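Local coordinates for CELL WALL surface anchor family protein (Streptococcus pneumoniae, PDB 3ZGH) that binds keratin 10 through a basic MSCRAMM-type domain, and so probably mediates adhesion of pneumococci to host cells, at residues A[53-67]-A[149-163]. Residues are numbered along the deposited sequence; the frame is centred on the assembly and turned at random.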
loop_
_atom_site.group_PDB
_atom_site.type_symbol
_atom_site.label_atom_id
_atom_site.label_comp_id
_atom_site.label_asym_id
_atom_site.label_seq_id
_atom_site.Cartn_x
_atom_site.Cartn_y
_atom_site.Cartn_z
ATOM N N ASN A 53 10.223 -9.422 7.845
ATOM C CA ASN A 53 10.012 -10.717 8.441
ATOM C C ASN A 53 10.976 -10.792 9.622
ATOM O O ASN A 53 12.220 -10.774 9.427
ATOM C CB ASN A 53 10.329 -11.757 7.391
ATOM C CG ASN A 53 10.243 -13.177 7.909
ATOM O OD1 ASN A 53 10.372 -13.432 9.103
ATOM N ND2 ASN A 53 10.087 -14.121 6.981
ATOM N N ASP A 54 10.436 -10.825 10.843
ATOM C CA ASP A 54 11.292 -10.966 12.026
ATOM C C ASP A 54 11.214 -12.367 12.599
ATOM O O ASP A 54 11.646 -12.592 13.721
ATOM C CB ASP A 54 10.911 -9.958 13.098
ATOM C CG ASP A 54 9.486 -10.156 13.618
ATOM O OD1 ASP A 54 8.906 -11.234 13.391
ATOM O OD2 ASP A 54 8.939 -9.229 14.248
ATOM N N GLY A 55 10.659 -13.309 11.834
ATOM C CA GLY A 55 10.524 -14.683 12.305
ATOM C C GLY A 55 9.202 -14.991 13.017
ATOM O O GLY A 55 8.762 -16.128 13.000
ATOM N N SER A 56 8.577 -13.991 13.632
ATOM C CA SER A 56 7.282 -14.174 14.296
ATOM C C SER A 56 6.126 -13.678 13.424
ATOM O O SER A 56 5.038 -14.269 13.437
ATOM C CB SER A 56 7.248 -13.420 15.621
ATOM O OG SER A 56 8.166 -14.025 16.514
ATOM N N LYS A 57 6.374 -12.597 12.675
ATOM C CA LYS A 57 5.348 -12.007 11.850
ATOM C C LYS A 57 5.942 -11.292 10.648
ATOM O O LYS A 57 7.152 -10.944 10.630
ATOM C CB LYS A 57 4.527 -11.019 12.676
ATOM C CG LYS A 57 5.363 -9.870 13.253
ATOM C CD LYS A 57 4.544 -9.019 14.205
ATOM C CE LYS A 57 5.319 -7.795 14.698
ATOM N NZ LYS A 57 6.510 -8.217 15.494
ATOM N N LEU A 58 5.111 -11.086 9.639
ATOM C CA LEU A 58 5.448 -10.161 8.582
ATOM C C LEU A 58 4.800 -8.828 8.928
ATOM O O LEU A 58 3.624 -8.810 9.343
ATOM C CB LEU A 58 4.883 -10.619 7.246
ATOM C CG LEU A 58 5.418 -11.899 6.602
ATOM C CD1 LEU A 58 4.718 -12.172 5.244
ATOM C CD2 LEU A 58 6.957 -11.819 6.437
ATOM N N THR A 59 5.556 -7.743 8.783
ATOM C CA THR A 59 5.005 -6.387 8.893
ATOM C C THR A 59 5.034 -5.752 7.512
ATOM O O THR A 59 6.089 -5.697 6.856
ATOM C CB THR A 59 5.830 -5.545 9.857
ATOM O OG1 THR A 59 5.834 -6.199 11.135
ATOM C CG2 THR A 59 5.267 -4.091 10.010
ATOM N N PHE A 60 3.870 -5.292 7.076
ATOM C CA PHE A 60 3.700 -4.654 5.778
ATOM C C PHE A 60 3.472 -3.153 5.981
ATOM O O PHE A 60 2.649 -2.757 6.838
ATOM C CB PHE A 60 2.454 -5.231 5.083
ATOM C CG PHE A 60 2.598 -6.638 4.577
ATOM C CD1 PHE A 60 2.871 -6.878 3.244
ATOM C CD2 PHE A 60 2.414 -7.731 5.422
ATOM C CE1 PHE A 60 2.993 -8.201 2.756
ATOM C CE2 PHE A 60 2.477 -9.030 4.939
ATOM C CZ PHE A 60 2.796 -9.265 3.609
ATOM N N THR A 61 4.153 -2.318 5.189
ATOM C CA THR A 61 3.915 -0.870 5.183
ATOM C C THR A 61 3.789 -0.446 3.714
ATOM O O THR A 61 4.741 -0.564 2.926
ATOM C CB THR A 61 5.051 -0.072 5.867
ATOM O OG1 THR A 61 5.264 -0.569 7.191
ATOM C CG2 THR A 61 4.695 1.441 5.977
ATOM N N TYR A 62 2.601 0.030 3.363
ATOM C CA TYR A 62 2.216 0.318 1.998
ATOM C C TYR A 62 1.868 1.787 1.836
ATOM O O TYR A 62 0.963 2.270 2.505
ATOM C CB TYR A 62 0.985 -0.541 1.705
ATOM C CG TYR A 62 0.185 -0.175 0.477
ATOM C CD1 TYR A 62 0.780 -0.069 -0.766
ATOM C CD2 TYR A 62 -1.200 -0.001 0.563
ATOM C CE1 TYR A 62 0.018 0.240 -1.896
ATOM C CE2 TYR A 62 -1.946 0.298 -0.531
ATOM C CZ TYR A 62 -1.342 0.419 -1.750
ATOM O OH TYR A 62 -2.143 0.705 -2.817
ATOM N N THR A 63 2.552 2.483 0.939
ATOM C CA THR A 63 2.397 3.926 0.776
ATOM C C THR A 63 2.098 4.229 -0.682
ATOM O O THR A 63 2.774 3.705 -1.564
ATOM C CB THR A 63 3.677 4.693 1.169
ATOM O OG1 THR A 63 3.964 4.471 2.539
ATOM C CG2 THR A 63 3.530 6.218 0.950
ATOM N N VAL A 64 1.089 5.057 -0.928
ATOM C CA VAL A 64 0.831 5.582 -2.262
ATOM C C VAL A 64 1.136 7.073 -2.222
ATOM O O VAL A 64 0.747 7.756 -1.281
ATOM C CB VAL A 64 -0.632 5.324 -2.656
ATOM C CG1 VAL A 64 -1.048 6.169 -3.891
ATOM C CG2 VAL A 64 -0.829 3.840 -2.924
ATOM N N THR A 65 1.852 7.581 -3.218
ATOM C CA THR A 65 2.326 8.952 -3.184
ATOM C C THR A 65 2.681 9.449 -4.583
ATOM O O THR A 65 2.979 8.643 -5.480
ATOM C CB THR A 65 3.585 9.065 -2.281
ATOM O OG1 THR A 65 4.102 10.398 -2.331
ATOM C CG2 THR A 65 4.688 8.071 -2.689
ATOM N N TYR A 66 2.674 10.775 -4.757
ATOM C CA TYR A 66 3.130 11.367 -5.995
ATOM C C TYR A 66 4.622 11.658 -5.989
ATOM O O TYR A 66 5.158 12.134 -6.993
ATOM C CB TYR A 66 2.322 12.640 -6.329
ATOM C CG TYR A 66 0.884 12.303 -6.645
ATOM C CD1 TYR A 66 0.476 12.053 -7.967
ATOM C CD2 TYR A 66 -0.066 12.185 -5.619
ATOM C CE1 TYR A 66 -0.826 11.716 -8.244
ATOM C CE2 TYR A 66 -1.355 11.846 -5.887
ATOM C CZ TYR A 66 -1.739 11.614 -7.198
ATOM O OH TYR A 66 -3.056 11.307 -7.453
ATOM N N VAL A 67 5.297 11.359 -4.876
ATOM C CA VAL A 67 6.750 11.522 -4.777
ATOM C C VAL A 67 7.443 10.257 -5.313
ATOM O O VAL A 67 7.161 9.142 -4.865
ATOM C CB VAL A 67 7.197 11.742 -3.300
ATOM C CG1 VAL A 67 8.750 11.859 -3.184
ATOM C CG2 VAL A 67 6.529 13.005 -2.719
ATOM N N ALA A 149 -1.291 15.781 -0.926
ATOM C CA ALA A 149 -0.486 15.202 -2.014
ATOM C C ALA A 149 0.524 16.238 -2.503
ATOM O O ALA A 149 1.674 15.921 -2.795
ATOM C CB ALA A 149 -1.398 14.762 -3.154
ATOM N N LYS A 150 0.092 17.495 -2.549
ATOM C CA LYS A 150 0.906 18.568 -3.097
ATOM C C LYS A 150 2.028 19.002 -2.156
ATOM O O LYS A 150 2.946 19.724 -2.571
ATOM C CB LYS A 150 0.030 19.767 -3.446
ATOM C CG LYS A 150 -0.914 19.517 -4.601
ATOM C CD LYS A 150 -2.025 20.583 -4.655
ATOM C CE LYS A 150 -1.583 21.789 -5.442
ATOM N NZ LYS A 150 -2.694 22.783 -5.579
ATOM N N LYS A 151 1.956 18.573 -0.900
ATOM C CA LYS A 151 3.045 18.788 0.038
ATOM C C LYS A 151 4.050 17.627 -0.014
ATOM O O LYS A 151 5.016 17.617 0.738
ATOM C CB LYS A 151 2.517 18.927 1.474
ATOM C CG LYS A 151 1.673 20.233 1.752
ATOM C CD LYS A 151 1.174 20.236 3.196
ATOM C CE LYS A 151 0.185 21.376 3.492
ATOM N NZ LYS A 151 0.834 22.718 3.498
ATOM N N GLY A 152 3.826 16.641 -0.872
ATOM C CA GLY A 152 4.745 15.502 -0.927
ATOM C C GLY A 152 4.356 14.421 0.073
ATOM O O GLY A 152 5.168 13.561 0.391
ATOM N N TYR A 153 3.120 14.470 0.587
ATOM C CA TYR A 153 2.693 13.471 1.565
ATOM C C TYR A 153 2.236 12.182 0.884
ATOM O O TYR A 153 1.887 12.175 -0.308
ATOM C CB TYR A 153 1.572 13.989 2.461
ATOM C CG TYR A 153 1.967 15.141 3.374
ATOM C CD1 TYR A 153 3.285 15.574 3.458
ATOM C CD2 TYR A 153 1.018 15.779 4.163
ATOM C CE1 TYR A 153 3.654 16.632 4.301
ATOM C CE2 TYR A 153 1.370 16.840 5.024
ATOM C CZ TYR A 153 2.694 17.263 5.076
ATOM O OH TYR A 153 3.081 18.298 5.905
ATOM N N GLY A 154 2.210 11.098 1.647
ATOM C CA GLY A 154 1.686 9.843 1.131
ATOM C C GLY A 154 0.559 9.290 1.984
ATOM O O GLY A 154 0.388 9.643 3.148
ATOM N N LEU A 155 -0.214 8.404 1.391
ATOM C CA LEU A 155 -1.285 7.719 2.088
ATOM C C LEU A 155 -0.768 6.314 2.389
ATOM O O LEU A 155 -0.466 5.531 1.454
ATOM C CB LEU A 155 -2.510 7.659 1.185
ATOM C CG LEU A 155 -3.744 6.952 1.745
ATOM C CD1 LEU A 155 -4.177 7.562 3.057
ATOM C CD2 LEU A 155 -4.870 7.022 0.720
ATOM N N THR A 156 -0.664 5.999 3.683
ATOM C CA THR A 156 0.081 4.827 4.144
ATOM C C THR A 156 -0.823 3.926 4.979
ATOM O O THR A 156 -1.635 4.419 5.804
ATOM C CB THR A 156 1.316 5.264 4.968
ATOM O OG1 THR A 156 2.220 6.036 4.139
ATOM C CG2 THR A 156 2.071 4.055 5.564
ATOM N N SER A 157 -0.724 2.612 4.736
ATOM C CA SER A 157 -1.466 1.614 5.473
ATOM C C SER A 157 -0.449 0.586 5.963
ATOM O O SER A 157 0.537 0.283 5.237
ATOM C CB SER A 157 -2.490 0.944 4.555
ATOM O OG SER A 157 -3.520 1.850 4.109
ATOM N N SER A 158 -0.631 0.057 7.178
ATOM C CA SER A 158 0.299 -0.976 7.656
ATOM C C SER A 158 -0.467 -2.017 8.434
ATOM O O SER A 158 -1.518 -1.719 9.036
ATOM C CB SER A 158 1.408 -0.396 8.544
ATOM O OG SER A 158 0.816 0.214 9.690
ATOM N N TRP A 159 0.057 -3.249 8.420
ATOM C CA TRP A 159 -0.586 -4.374 9.119
ATOM C C TRP A 159 0.488 -5.434 9.349
ATOM O O TRP A 159 1.572 -5.374 8.729
ATOM C CB TRP A 159 -1.756 -4.943 8.311
ATOM C CG TRP A 159 -1.393 -5.519 6.965
ATOM C CD1 TRP A 159 -1.148 -6.856 6.657
ATOM C CD2 TRP A 159 -1.232 -4.802 5.746
ATOM N NE1 TRP A 159 -0.809 -6.983 5.325
ATOM C CE2 TRP A 159 -0.857 -5.739 4.743
ATOM C CE3 TRP A 159 -1.328 -3.445 5.405
ATOM C CZ2 TRP A 159 -0.611 -5.369 3.430
ATOM C CZ3 TRP A 159 -1.077 -3.076 4.082
ATOM C CH2 TRP A 159 -0.728 -4.040 3.113
ATOM N N THR A 160 0.197 -6.375 10.236
ATOM C CA THR A 160 1.075 -7.496 10.459
ATOM C C THR A 160 0.345 -8.788 10.127
ATOM O O THR A 160 -0.903 -8.842 10.101
ATOM C CB THR A 160 1.542 -7.544 11.920
ATOM O OG1 THR A 160 0.397 -7.630 12.756
ATOM C CG2 THR A 160 2.354 -6.274 12.286
ATOM N N VAL A 161 1.116 -9.849 9.903
ATOM C CA VAL A 161 0.542 -11.178 9.623
ATOM C C VAL A 161 1.408 -12.187 10.360
ATOM O O VAL A 161 2.625 -12.224 10.138
ATOM C CB VAL A 161 0.561 -11.514 8.108
ATOM C CG1 VAL A 161 -0.111 -12.846 7.854
ATOM C CG2 VAL A 161 -0.142 -10.406 7.260
ATOM N N PRO A 162 0.798 -13.015 11.230
ATOM C CA PRO A 162 1.612 -13.981 11.973
ATOM C C PRO A 162 2.253 -15.000 11.044
ATOM O O PRO A 162 1.633 -15.419 10.057
ATOM C CB PRO A 162 0.601 -14.686 12.900
ATOM C CG PRO A 162 -0.611 -13.766 12.949
ATOM C CD PRO A 162 -0.624 -13.030 11.633
ATOM N N ILE A 163 3.471 -15.421 11.381
ATOM C CA ILE A 163 4.150 -16.511 10.687
ATOM C C ILE A 163 3.992 -17.791 11.518
ATOM O O ILE A 163 4.312 -17.812 12.719
ATOM C CB ILE A 163 5.651 -16.183 10.501
ATOM C CG1 ILE A 163 5.811 -15.008 9.515
ATOM C CG2 ILE A 163 6.455 -17.431 10.024
ATOM C CD1 ILE A 163 7.193 -14.365 9.522
HETATM O O HOH W 1 6.628 -18.624 14.013
HETATM O O HOH W 2 5.287 10.863 0.166
HETATM O O HOH W 3 2.464 13.135 -2.823
#
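The long antiparallel pairing of strands 57-65 and 154-162 lies in the middle of the domain's large beta-sheet. Its hydrogen-bonded pairs are Leu58-Val161, Phe60-Trp159, Tyr62-Ser157 and Val64-Leu155, each joined by two N-H...O bonds. Phe60 and Trp159 stack beside each other on the aromatic face. Trp159 has its CG between its backbone N and carbonyl carbon (chi1 62°), which swings the indole over its neighbour. Phe60 CB sits above one face of the indole, 3.6 Å from the centroid of the six-membered ring, a CH-pi contact. The phenyl plane lies at 8° to the five-membered ring of the indole but is slid along it, with Phe60 CD2 3.3 Å from Trp159 NE1, and the rings barely overlap. Val161 CG2 touches Phe60 CE2 at 3.8 Å, while Tyr62 CB meets the far end of the indole at CZ3. Phe170 meets Phe60, and Phe172 meets Tyr62, edge-to-face.

On the other face, Thr63 OG1 and Thr156 OG1 share a 2.8 Å hydrogen bond, and Thr156 OG1 also bonds to Thr114 on strand 109-114. Beyond the last pairs, Ile163 N bonds to Ser56 O, and the well-covered Ile163 side chain lies over the turn, CD1 against Leu58 CD2 (4.0 Å) and the Lys57 backbone. Asn53 OD1 takes the Gly55 amide in an Asx turn. Asp54 OD1 accepts from the amides of Ser56 and Lys57, an Asx turn and motif, while its OD2 forms a 2.9 Å salt bridge with Lys57 NZ through the syn lone pair. At the opposite end, water joins Thr65 OG1 to Gly152 O. The ladder thus joins two central strands of the antiparallel sheet in this MSCRAMM-type domain, one face mainly aromatic and aliphatic, the other mainly threonine and serine.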